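Local coordinates for periplasmic branched-chain amino acid-binding protein (Burkholderia mallei, PDB 3I09), which probably binds branched-chain amino acids or related small carboxylates in the periplasm for an ABC transporter, and here holds acetoacetic acid, at residues K95-N100 with D303-Q308; Q263-Y268 with K273-S278; M312-F317 with G321-D326. All blocks are in the same frame, centred on the assembly; numbering follows the deposited sequence.

Contact 1 of 3, residues K95-N100 with D303-Q308; sequences KKVYIN and DKVMAQ. With EDO (1,2-ethanediol), chain K.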
loop_
_atom_site.group_PDB
_atom_site.type_symbol
_atom_site.label_atom_id
_atom_site.label_comp_id
_atom_site.label_asym_id
_atom_site.label_seq_id
_atom_site.Cartn_x
_atom_site.Cartn_y
_atom_site.Cartn_z
ATOM N N LYS A 95 -21.207 -6.677 -7.417
ATOM C CA LYS A 95 -20.449 -7.620 -8.264
ATOM C C LYS A 95 -19.626 -6.880 -9.326
ATOM O O LYS A 95 -19.802 -7.061 -10.542
ATOM C CB LYS A 95 -21.389 -8.669 -8.866
ATOM C CG LYS A 95 -22.121 -9.470 -7.774
ATOM C CD LYS A 95 -23.003 -10.601 -8.343
ATOM C CE LYS A 95 -23.200 -11.700 -7.281
ATOM N NZ LYS A 95 -23.753 -12.979 -7.847
ATOM N N LYS A 96 -18.801 -5.952 -8.854
ATOM C CA LYS A 96 -17.959 -5.162 -9.736
ATOM C C LYS A 96 -16.512 -5.360 -9.366
ATOM O O LYS A 96 -16.176 -5.456 -8.197
ATOM C CB LYS A 96 -18.259 -3.677 -9.627
ATOM C CG LYS A 96 -19.676 -3.290 -9.983
ATOM C CD LYS A 96 -19.992 -3.542 -11.441
ATOM C CE LYS A 96 -21.432 -3.108 -11.720
ATOM N NZ LYS A 96 -21.958 -3.638 -12.998
ATOM N N VAL A 97 -15.647 -5.399 -10.378
ATOM C CA VAL A 97 -14.227 -5.599 -10.148
ATOM C C VAL A 97 -13.571 -4.424 -9.403
ATOM O O VAL A 97 -13.689 -3.251 -9.801
ATOM C CB VAL A 97 -13.460 -5.861 -11.489
ATOM C CG1 VAL A 97 -11.922 -6.045 -11.233
ATOM C CG2 VAL A 97 -14.087 -7.084 -12.228
ATOM N N TYR A 98 -12.900 -4.757 -8.310
ATOM C CA TYR A 98 -12.322 -3.796 -7.409
ATOM C C TYR A 98 -10.850 -4.173 -7.157
ATOM O O TYR A 98 -10.554 -5.240 -6.573
ATOM C CB TYR A 98 -13.111 -3.784 -6.101
ATOM C CG TYR A 98 -12.529 -2.917 -4.979
ATOM C CD1 TYR A 98 -12.119 -1.600 -5.196
ATOM C CD2 TYR A 98 -12.444 -3.416 -3.686
ATOM C CE1 TYR A 98 -11.630 -0.820 -4.154
ATOM C CE2 TYR A 98 -11.956 -2.663 -2.644
ATOM C CZ TYR A 98 -11.547 -1.372 -2.873
ATOM O OH TYR A 98 -11.048 -0.659 -1.823
ATOM N N ILE A 99 -9.942 -3.289 -7.567
ATOM C CA ILE A 99 -8.543 -3.508 -7.315
ATOM C C ILE A 99 -8.048 -2.417 -6.391
ATOM O O ILE A 99 -8.120 -1.219 -6.707
ATOM C CB ILE A 99 -7.731 -3.524 -8.603
ATOM C CG1 ILE A 99 -8.285 -4.594 -9.526
ATOM C CG2 ILE A 99 -6.259 -3.806 -8.267
ATOM C CD1 ILE A 99 -7.566 -4.659 -10.885
ATOM N N ASN A 100 -7.611 -2.818 -5.208
ATOM C CA ASN A 100 -7.062 -1.871 -4.247
ATOM C C ASN A 100 -5.536 -1.864 -4.230
ATOM O O ASN A 100 -4.898 -2.920 -4.106
ATOM C CB ASN A 100 -7.571 -2.114 -2.848
ATOM C CG ASN A 100 -7.186 -0.957 -1.927
ATOM O OD1 ASN A 100 -6.028 -0.833 -1.558
ATOM N ND2 ASN A 100 -8.145 -0.060 -1.638
ATOM N N ASP A 303 -17.655 -11.449 -13.738
ATOM C CA ASP A 303 -17.273 -12.839 -13.500
ATOM C C ASP A 303 -16.239 -13.342 -14.513
ATOM O O ASP A 303 -15.296 -14.013 -14.110
ATOM C CB ASP A 303 -18.474 -13.760 -13.403
ATOM C CG ASP A 303 -19.318 -13.510 -12.155
ATOM O OD1 ASP A 303 -18.830 -12.921 -11.163
ATOM O OD2 ASP A 303 -20.492 -13.955 -12.172
ATOM N N LYS A 304 -16.377 -12.967 -15.782
ATOM C CA LYS A 304 -15.394 -13.303 -16.798
ATOM C C LYS A 304 -14.050 -12.632 -16.532
ATOM O O LYS A 304 -13.026 -13.260 -16.681
ATOM C CB LYS A 304 -15.871 -12.927 -18.198
ATOM C CG LYS A 304 -17.093 -13.743 -18.646
ATOM C CD LYS A 304 -17.582 -13.310 -20.010
ATOM C CE LYS A 304 -18.733 -14.191 -20.440
ATOM N NZ LYS A 304 -19.158 -13.859 -21.829
ATOM N N VAL A 305 -14.070 -11.352 -16.142
ATOM C CA VAL A 305 -12.814 -10.615 -15.872
ATOM C C VAL A 305 -12.114 -11.198 -14.642
ATOM O O VAL A 305 -10.897 -11.428 -14.671
ATOM C CB VAL A 305 -13.061 -9.080 -15.735
ATOM C CG1 VAL A 305 -11.780 -8.389 -15.277
ATOM C CG2 VAL A 305 -13.573 -8.516 -17.091
HETATM N N MSE A 306 -12.866 -11.516 -13.590
HETATM C CA MSE A 306 -12.261 -12.096 -12.387
HETATM C C MSE A 306 -11.610 -13.441 -12.715
HETATM O O MSE A 306 -10.485 -13.703 -12.254
HETATM C CB MSE A 306 -13.270 -12.258 -11.228
HETATM C CG MSE A 306 -13.682 -10.980 -10.507
HETATM SE SE MSE A 306 -12.309 -9.771 -9.917
HETATM C CE MSE A 306 -11.238 -10.970 -8.872
ATOM N N ALA A 307 -12.269 -14.258 -13.542
ATOM C CA ALA A 307 -11.700 -15.547 -13.963
ATOM C C ALA A 307 -10.389 -15.340 -14.745
ATOM O O ALA A 307 -9.394 -16.042 -14.491
ATOM C CB ALA A 307 -12.714 -16.385 -14.786
ATOM N N GLN A 308 -10.352 -14.352 -15.639
ATOM C CA GLN A 308 -9.105 -14.000 -16.339
ATOM C C GLN A 308 -8.059 -13.531 -15.343
ATOM O O GLN A 308 -6.918 -13.982 -15.412
ATOM C CB GLN A 308 -9.272 -12.911 -17.402
ATOM C CG GLN A 308 -9.940 -13.341 -18.682
ATOM C CD GLN A 308 -9.080 -14.309 -19.503
ATOM O OE1 GLN A 308 -7.841 -14.385 -19.360
ATOM N NE2 GLN A 308 -9.728 -15.026 -20.370
HETATM C C1 EDO K . -22.040 -10.709 -12.129
HETATM O O1 EDO K . -22.351 -12.093 -12.009
HETATM C C2 EDO K . -21.777 -10.411 -13.590
HETATM O O2 EDO K . -20.660 -11.174 -14.037
HETATM O O HOH W 1 -22.148 -14.234 -10.051
#

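Contact 2 of 3, residues Q263-Y268 with K273-S278; sequences QWAQRY and KKMPSS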
loop_
_atom_site.group_PDB
_atom_site.type_symbol
_atom_site.label_atom_id
_atom_site.label_comp_id
_atom_site.label_asym_id
_atom_site.label_seq_id
_atom_site.Cartn_x
_atom_site.Cartn_y
_atom_site.Cartn_z
ATOM N N GLN A 263 13.410 2.790 -16.156
ATOM C CA GLN A 263 12.882 3.297 -17.420
ATOM C C GLN A 263 11.440 3.796 -17.251
ATOM O O GLN A 263 11.079 4.848 -17.778
ATOM C CB GLN A 263 13.033 2.245 -18.533
ATOM C CG GLN A 263 14.522 2.157 -18.944
ATOM C CD GLN A 263 14.874 1.262 -20.142
ATOM O OE1 GLN A 263 14.389 0.135 -20.291
ATOM N NE2 GLN A 263 15.775 1.764 -20.977
ATOM N N TRP A 264 10.629 3.062 -16.492
ATOM C CA TRP A 264 9.285 3.556 -16.211
ATOM C C TRP A 264 9.306 4.821 -15.348
ATOM O O TRP A 264 8.574 5.782 -15.616
ATOM C CB TRP A 264 8.426 2.469 -15.563
ATOM C CG TRP A 264 7.039 2.947 -15.424
ATOM C CD1 TRP A 264 6.101 2.950 -16.404
ATOM C CD2 TRP A 264 6.418 3.560 -14.266
ATOM N NE1 TRP A 264 4.943 3.493 -15.943
ATOM C CE2 TRP A 264 5.107 3.896 -14.643
ATOM C CE3 TRP A 264 6.851 3.874 -12.976
ATOM C CZ2 TRP A 264 4.199 4.486 -13.769
ATOM C CZ3 TRP A 264 5.930 4.435 -12.079
ATOM C CH2 TRP A 264 4.634 4.776 -12.498
ATOM N N ALA A 265 10.197 4.859 -14.360
ATOM C CA ALA A 265 10.315 6.006 -13.482
ATOM C C ALA A 265 10.714 7.258 -14.237
ATOM O O ALA A 265 10.238 8.353 -13.914
ATOM C CB ALA A 265 11.306 5.741 -12.329
ATOM N N GLN A 266 11.522 7.090 -15.277
ATOM C CA GLN A 266 11.873 8.224 -16.141
ATOM C C GLN A 266 10.662 8.831 -16.830
ATOM O O GLN A 266 10.562 10.067 -16.938
ATOM C CB GLN A 266 12.889 7.782 -17.205
ATOM C CG GLN A 266 14.302 7.613 -16.680
ATOM C CD GLN A 266 15.259 7.234 -17.788
ATOM O OE1 GLN A 266 14.985 6.331 -18.571
ATOM N NE2 GLN A 266 16.391 7.935 -17.869
ATOM N N ARG A 267 9.762 7.972 -17.341
ATOM C CA ARG A 267 8.505 8.426 -17.976
ATOM C C ARG A 267 7.603 9.132 -16.978
ATOM O O ARG A 267 6.997 10.182 -17.274
ATOM C CB ARG A 267 7.775 7.266 -18.613
ATOM C CG ARG A 267 8.620 6.556 -19.677
ATOM C CD ARG A 267 7.863 5.466 -20.384
ATOM N NE ARG A 267 6.720 6.032 -21.095
ATOM C CZ ARG A 267 5.504 5.483 -21.117
ATOM N NH1 ARG A 267 5.265 4.351 -20.496
ATOM N NH2 ARG A 267 4.524 6.094 -21.761
ATOM N N TYR A 268 7.515 8.574 -15.771
ATOM C CA TYR A 268 6.777 9.251 -14.688
ATOM C C TYR A 268 7.340 10.633 -14.315
ATOM O O TYR A 268 6.609 11.621 -14.240
ATOM C CB TYR A 268 6.702 8.321 -13.477
ATOM C CG TYR A 268 5.875 8.856 -12.327
ATOM C CD1 TYR A 268 6.447 9.644 -11.331
ATOM C CD2 TYR A 268 4.513 8.574 -12.249
ATOM C CE1 TYR A 268 5.670 10.127 -10.269
ATOM C CE2 TYR A 268 3.720 9.051 -11.209
ATOM C CZ TYR A 268 4.299 9.810 -10.216
ATOM O OH TYR A 268 3.526 10.295 -9.190
ATOM N N LYS A 273 7.805 15.217 -12.136
ATOM C CA LYS A 273 9.000 15.801 -11.552
ATOM C C LYS A 273 9.305 15.341 -10.130
ATOM O O LYS A 273 9.904 16.060 -9.328
ATOM C CB LYS A 273 8.999 17.344 -11.691
ATOM C CG LYS A 273 9.062 17.801 -13.150
ATOM C CD LYS A 273 10.341 17.308 -13.819
ATOM C CE LYS A 273 10.455 17.588 -15.326
ATOM N NZ LYS A 273 9.584 16.798 -16.156
ATOM N N LYS A 274 8.892 14.111 -9.845
ATOM C CA LYS A 274 9.291 13.389 -8.650
ATOM C C LYS A 274 9.484 11.947 -9.066
ATOM O O LYS A 274 8.916 11.514 -10.089
ATOM C CB LYS A 274 8.159 13.421 -7.618
ATOM C CG LYS A 274 7.915 14.795 -7.070
ATOM C CD LYS A 274 6.857 14.734 -6.025
ATOM C CE LYS A 274 7.014 15.900 -5.089
ATOM N NZ LYS A 274 6.644 17.131 -5.805
HETATM N N MSE A 275 10.248 11.186 -8.289
HETATM C CA MSE A 275 10.340 9.748 -8.509
HETATM C C MSE A 275 9.030 9.164 -8.023
HETATM O O MSE A 275 8.490 9.634 -7.029
HETATM C CB MSE A 275 11.454 9.093 -7.686
HETATM C CG MSE A 275 12.819 9.296 -8.183
HETATM SE SE MSE A 275 13.103 8.479 -9.884
HETATM C CE MSE A 275 14.889 9.244 -10.178
ATOM N N PRO A 276 8.533 8.120 -8.689
ATOM C CA PRO A 276 7.288 7.519 -8.228
ATOM C C PRO A 276 7.494 6.643 -7.001
ATOM O O PRO A 276 8.524 5.994 -6.827
ATOM C CB PRO A 276 6.841 6.652 -9.418
ATOM C CG PRO A 276 8.155 6.275 -10.087
ATOM C CD PRO A 276 9.001 7.519 -9.954
ATOM N N SER A 277 6.473 6.593 -6.161
ATOM C CA SER A 277 6.399 5.621 -5.087
ATOM C C SER A 277 5.948 4.262 -5.631
ATOM O O SER A 277 5.472 4.142 -6.779
ATOM C CB SER A 277 5.363 6.025 -4.030
ATOM O OG SER A 277 4.011 5.856 -4.506
ATOM N N SER A 278 6.049 3.251 -4.790
ATOM C CA SER A 278 5.560 1.919 -5.137
ATOM C C SER A 278 4.015 1.903 -5.430
ATOM O O SER A 278 3.547 1.094 -6.229
ATOM C CB SER A 278 5.913 0.917 -4.033
ATOM O OG SER A 278 5.289 1.268 -2.801
#

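Contact 3 of 3, residues M312-F317 with G321-D326; sequences MKIDDF and GYIRTD. With EDO (1,2-ethanediol), chain M.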
loop_
_atom_site.group_PDB
_atom_site.type_symbol
_atom_site.label_atom_id
_atom_site.label_comp_id
_atom_site.label_asym_id
_atom_site.label_seq_id
_atom_site.Cartn_x
_atom_site.Cartn_y
_atom_site.Cartn_z
HETATM N N MSE A 312 -4.192 -15.552 -15.170
HETATM C CA MSE A 312 -3.123 -14.932 -15.974
HETATM C C MSE A 312 -1.912 -14.621 -15.121
HETATM O O MSE A 312 -2.063 -14.052 -14.047
HETATM C CB MSE A 312 -3.603 -13.577 -16.560
HETATM C CG MSE A 312 -4.885 -13.646 -17.362
HETATM SE SE MSE A 312 -5.096 -12.150 -18.615
HETATM C CE MSE A 312 -3.638 -12.777 -19.796
ATOM N N LYS A 313 -0.719 -14.891 -15.604
ATOM C CA LYS A 313 0.479 -14.400 -14.951
ATOM C C LYS A 313 0.564 -12.880 -15.147
ATOM O O LYS A 313 0.087 -12.363 -16.166
ATOM C CB LYS A 313 1.720 -15.047 -15.543
ATOM C CG LYS A 313 1.885 -16.520 -15.238
ATOM C CD LYS A 313 3.152 -17.050 -15.915
ATOM C CE LYS A 313 3.366 -18.573 -15.737
ATOM N NZ LYS A 313 4.739 -19.015 -16.178
ATOM N N ILE A 314 1.128 -12.197 -14.163
ATOM C CA ILE A 314 1.528 -10.778 -14.277
ATOM C C ILE A 314 3.065 -10.714 -14.431
ATOM O O ILE A 314 3.819 -11.416 -13.724
ATOM C CB ILE A 314 1.077 -9.996 -13.062
ATOM C CG1 ILE A 314 -0.459 -9.941 -13.030
ATOM C CG2 ILE A 314 1.725 -8.555 -13.089
ATOM C CD1 ILE A 314 -1.092 -9.638 -11.699
ATOM N N ASP A 315 3.564 -9.948 -15.401
ATOM C CA ASP A 315 5.001 -9.813 -15.564
ATOM C C ASP A 315 5.287 -8.500 -16.268
ATOM O O ASP A 315 5.256 -8.425 -17.496
ATOM C CB ASP A 315 5.604 -10.983 -16.389
ATOM C CG ASP A 315 7.133 -10.974 -16.428
ATOM O OD1 ASP A 315 7.804 -10.106 -15.819
ATOM O OD2 ASP A 315 7.702 -11.905 -17.061
ATOM N N ASP A 316 5.504 -7.463 -15.483
ATOM C CA ASP A 316 5.785 -6.153 -16.026
ATOM C C ASP A 316 6.887 -5.469 -15.189
ATOM O O ASP A 316 7.523 -6.114 -14.343
ATOM C CB ASP A 316 4.484 -5.358 -16.172
ATOM C CG ASP A 316 3.796 -5.056 -14.832
ATOM O OD1 ASP A 316 4.444 -5.142 -13.773
ATOM O OD2 ASP A 316 2.605 -4.666 -14.851
ATOM N N PHE A 317 7.131 -4.174 -15.460
ATOM C CA PHE A 317 8.166 -3.422 -14.770
ATOM C C PHE A 317 7.921 -3.339 -13.239
ATOM O O PHE A 317 8.858 -3.068 -12.478
ATOM C CB PHE A 317 8.230 -1.986 -15.328
ATOM C CG PHE A 317 7.148 -1.125 -14.791
ATOM C CD1 PHE A 317 5.886 -1.135 -15.347
ATOM C CD2 PHE A 317 7.364 -0.372 -13.659
ATOM C CE1 PHE A 317 4.864 -0.403 -14.776
ATOM C CE2 PHE A 317 6.331 0.387 -13.110
ATOM C CZ PHE A 317 5.090 0.356 -13.684
ATOM N N GLY A 321 4.051 -11.893 -10.898
ATOM C CA GLY A 321 3.157 -12.495 -9.921
ATOM C C GLY A 321 1.864 -13.045 -10.472
ATOM O O GLY A 321 1.756 -13.356 -11.651
ATOM N N TYR A 322 0.903 -13.234 -9.574
ATOM C CA TYR A 322 -0.400 -13.760 -9.964
ATOM C C TYR A 322 -1.379 -13.387 -8.856
ATOM O O TYR A 322 -0.968 -12.941 -7.768
ATOM C CB TYR A 322 -0.326 -15.282 -10.163
ATOM C CG TYR A 322 0.073 -16.020 -8.914
ATOM C CD1 TYR A 322 1.410 -16.162 -8.546
ATOM C CD2 TYR A 322 -0.896 -16.583 -8.082
ATOM C CE1 TYR A 322 1.754 -16.868 -7.390
ATOM C CE2 TYR A 322 -0.549 -17.239 -6.951
ATOM C CZ TYR A 322 0.752 -17.380 -6.598
ATOM O OH TYR A 322 1.027 -18.076 -5.447
ATOM N N ILE A 323 -2.654 -13.546 -9.150
ATOM C CA ILE A 323 -3.702 -13.166 -8.195
ATOM C C ILE A 323 -4.345 -14.448 -7.738
ATOM O O ILE A 323 -4.912 -15.211 -8.537
ATOM C CB ILE A 323 -4.717 -12.198 -8.822
ATOM C CG1 ILE A 323 -4.055 -10.879 -9.222
ATOM C CG2 ILE A 323 -5.930 -11.971 -7.847
ATOM C CD1 ILE A 323 -4.943 -10.011 -10.265
ATOM N N ARG A 324 -4.283 -14.682 -6.443
ATOM C CA ARG A 324 -4.734 -15.972 -5.889
ATOM C C ARG A 324 -6.155 -15.903 -5.344
ATOM O O ARG A 324 -6.801 -14.850 -5.386
ATOM C CB ARG A 324 -3.754 -16.482 -4.845
ATOM C CG ARG A 324 -3.723 -15.705 -3.586
ATOM C CD ARG A 324 -2.773 -16.389 -2.561
ATOM N NE ARG A 324 -2.891 -15.684 -1.307
ATOM C CZ ARG A 324 -2.077 -15.808 -0.271
ATOM N NH1 ARG A 324 -1.030 -16.626 -0.318
ATOM N NH2 ARG A 324 -2.324 -15.098 0.813
ATOM N N THR A 325 -6.634 -17.028 -4.827
ATOM C CA THR A 325 -8.026 -17.162 -4.429
ATOM C C THR A 325 -8.542 -16.046 -3.514
ATOM O O THR A 325 -9.624 -15.513 -3.738
ATOM C CB THR A 325 -8.267 -18.568 -3.778
ATOM O OG1 THR A 325 -7.920 -19.562 -4.748
ATOM C CG2 THR A 325 -9.727 -18.746 -3.382
ATOM N N ASP A 326 -7.763 -15.693 -2.501
ATOM C CA ASP A 326 -8.196 -14.689 -1.503
ATOM C C ASP A 326 -8.162 -13.263 -2.019
ATOM O O ASP A 326 -8.562 -12.335 -1.308
ATOM C CB ASP A 326 -7.413 -14.807 -0.175
ATOM C CG ASP A 326 -5.916 -14.465 -0.281
ATOM O OD1 ASP A 326 -5.399 -14.141 -1.372
ATOM O OD2 ASP A 326 -5.225 -14.552 0.769
HETATM C C1 EDO M . 10.383 -6.536 -16.145
HETATM O O1 EDO M . 10.825 -5.783 -15.017
HETATM C C2 EDO M . 9.675 -5.659 -17.169
HETATM O O2 EDO M . 10.414 -5.656 -18.388
HETATM O O HOH W 2 -3.439 -14.639 -11.727
#

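Contact 1 of 3, residues K95-N100 with D303-Q308
Val97, Val305 and Met306 (present as selenomethionine) form the apolar side of this contact, where strand 97-100 meets helix 302-309. Val97 puts its CG1 anti to the backbone N (chi1 179°), and both of its methyls face the helix. Selenium SE of Met306 lies 4.0 Å from Val97 CG1 and 4.0 Å from Val97 CG2. The Met306 chain, bent at its second and third torsions, runs past Val97 in the opposite direction and lays its selenium against both methyls. Val97 CG2 also meets Val305 CG1 at 4.0 Å, the two short branched chains crossing at about a right angle. Beta-branched valine suits the strand, and flexible methionine can mould itself to the surface left between Val97, Tyr116 and Val118.

Polar contacts lie at the solvent side and are mostly indirect. Lys95 NZ and Asp303 OD2 have opposite charges but stay 5.5 Å apart. One water joins them, accepting from Lys95 NZ at 3.0 Å and donating to Asp303 OD2 at 2.7 Å. An ethanediol, probably from the crystallisation liquor, completes this cluster: its O1 donates to Asp303 OD2, and its O2 accepts from Asp303 N. Tyr116 OH holds the other carboxylate oxygen, OD1, while Ser302 OG bonds to Lys95 O.

Within the strand segment, Asn100 ND2 donates to Tyr98 OH at 3.0 Å, and that hydroxyl is bonded in turn to Ala84 O of helix 81-94. Lys95 ends this helix as the C-prime residue of a Schellman motif, its positive phi (58°) turning the chain into the strand.

The chemistry implies that buried apolar packing, together with the Ser302 hydrogen bond, joins helix 302-309 to this lobe's sheet; the exposed charged pair, bridged by water, probably adds a weaker, screened attraction.

Contact 2 of 3, residues Q263-Y268 with K273-S278
Pro276 is wedged against Trp264, Ala265 and Tyr268, on the side of helix 259-272 that faces its own following loop. Its CB sits over one face of the Tyr268 ring, 3.7 Å from the ring centroid and 17° off the normal, a CH-pi contact. Pro276 CG approaches Trp264 CZ3 to 3.5 Å, and Pro276 CD rests 3.8 Å from Ala265 CB. With CG anti to the backbone N (chi1 -174° and -176°), the rings of Trp264 and Tyr268 lean to the loop side, where Pro276 CB comes near Trp264 CZ3 and Tyr268 CD1. The small methyl of Ala265 lets the loop come close, and a rigid ring without an amide hydrogen suits an apolar slot.

The contact folds a short inter-helix loop back on the helix it follows. Lys273, with positive phi, breaks helix 259-272, and Ser277 is the N-cap of helix 278-297. Gln280 OE1 accepts from Ser277 N, the half of a capping box that N3 returns to the N-cap, while Ser277 OG bonds weakly to Leu279 N.

Toward Lys273 and Lys274 the packing slackens. Lys274 turns the end of its chain away from the helix, as suits a residue in solvent, whereas the Lys273 ammonium folds back to Phe269 O. The backbone still comes close: Lys274 O lies at the Tyr268 ring edge, in plane, 3.3 Å from CD1, buried and with no hydrogen-bond partner in the model.

Contact 3 of 3, residues M312-F317 with G321-D326
Ile314 and Gly321 form an antiparallel hydrogen-bonded pair and satisfy each other's backbone groups. Ile314 N donates to Gly321 O at 2.8 Å, nearly straight at 172° although the donor stands above the carbonyl plane. The return bond, Gly321 N to Ile314 O, is 2.9 Å long. Glycine suits a backbone this extended (phi -178°).

Two residues along, where the next hydrogen-bonded pair would fall, a water bridges the strands instead: it donates to Met312 O at 2.8 Å and accepts from Ile323 N at 2.9 Å. On the buried side, Ile314 CD1 meets Ile323 CG1 at 4.1 Å, and both isoleucines continue onto Met329.

Charged and hydroxyl groups find partners off the ladder. Asp316 OD1 accepts from Tyr318 N and Ala319 N, the first being an Asx turn that starts the reversal, while OD2 is bonded to Ser285 OG. Tyr322 OH reaches Glu360 OE2. Arg324 grips Asp326 side-on in a salt bridge: NE bonds to OD1 at 2.9 Å, and NH2 to OD2 at 3.0 Å. Second bonds join Asp326 OD1 to Ser328 N and Arg324 NH2 to Thr364 O, which should restrict the rotation of both groups.

Strands 314-315 and 320-323 thus make a short beta hairpin, whose second strand pairs on with strand 329-338 in an antiparallel sheet.

How the contacts relate
Contacts 2 and 3 touch: the stacked rings of Trp264 and Phe317 bring CD2 of Trp264 to 3.4 Å from CE2 of Phe317, although the contact centres are about 22 Å apart. Contacts 1 and 3 follow one another in the chain, helix 302-309 leading toward the hairpin, with centres about 13 Å apart. Contact 2, nested within the loop closed by contact 1, lies about 28 Å from it, centre to centre. Helix 278-297 packs against all three. The acetoacetic acid pocket is approached through its neighbours: Asn100 OD1 of contact 1 bonds to Ala103 N, and Ser277 OG of contact 2 to Ile20 O, Ala103 and Ile20 being the pocket-lining partners.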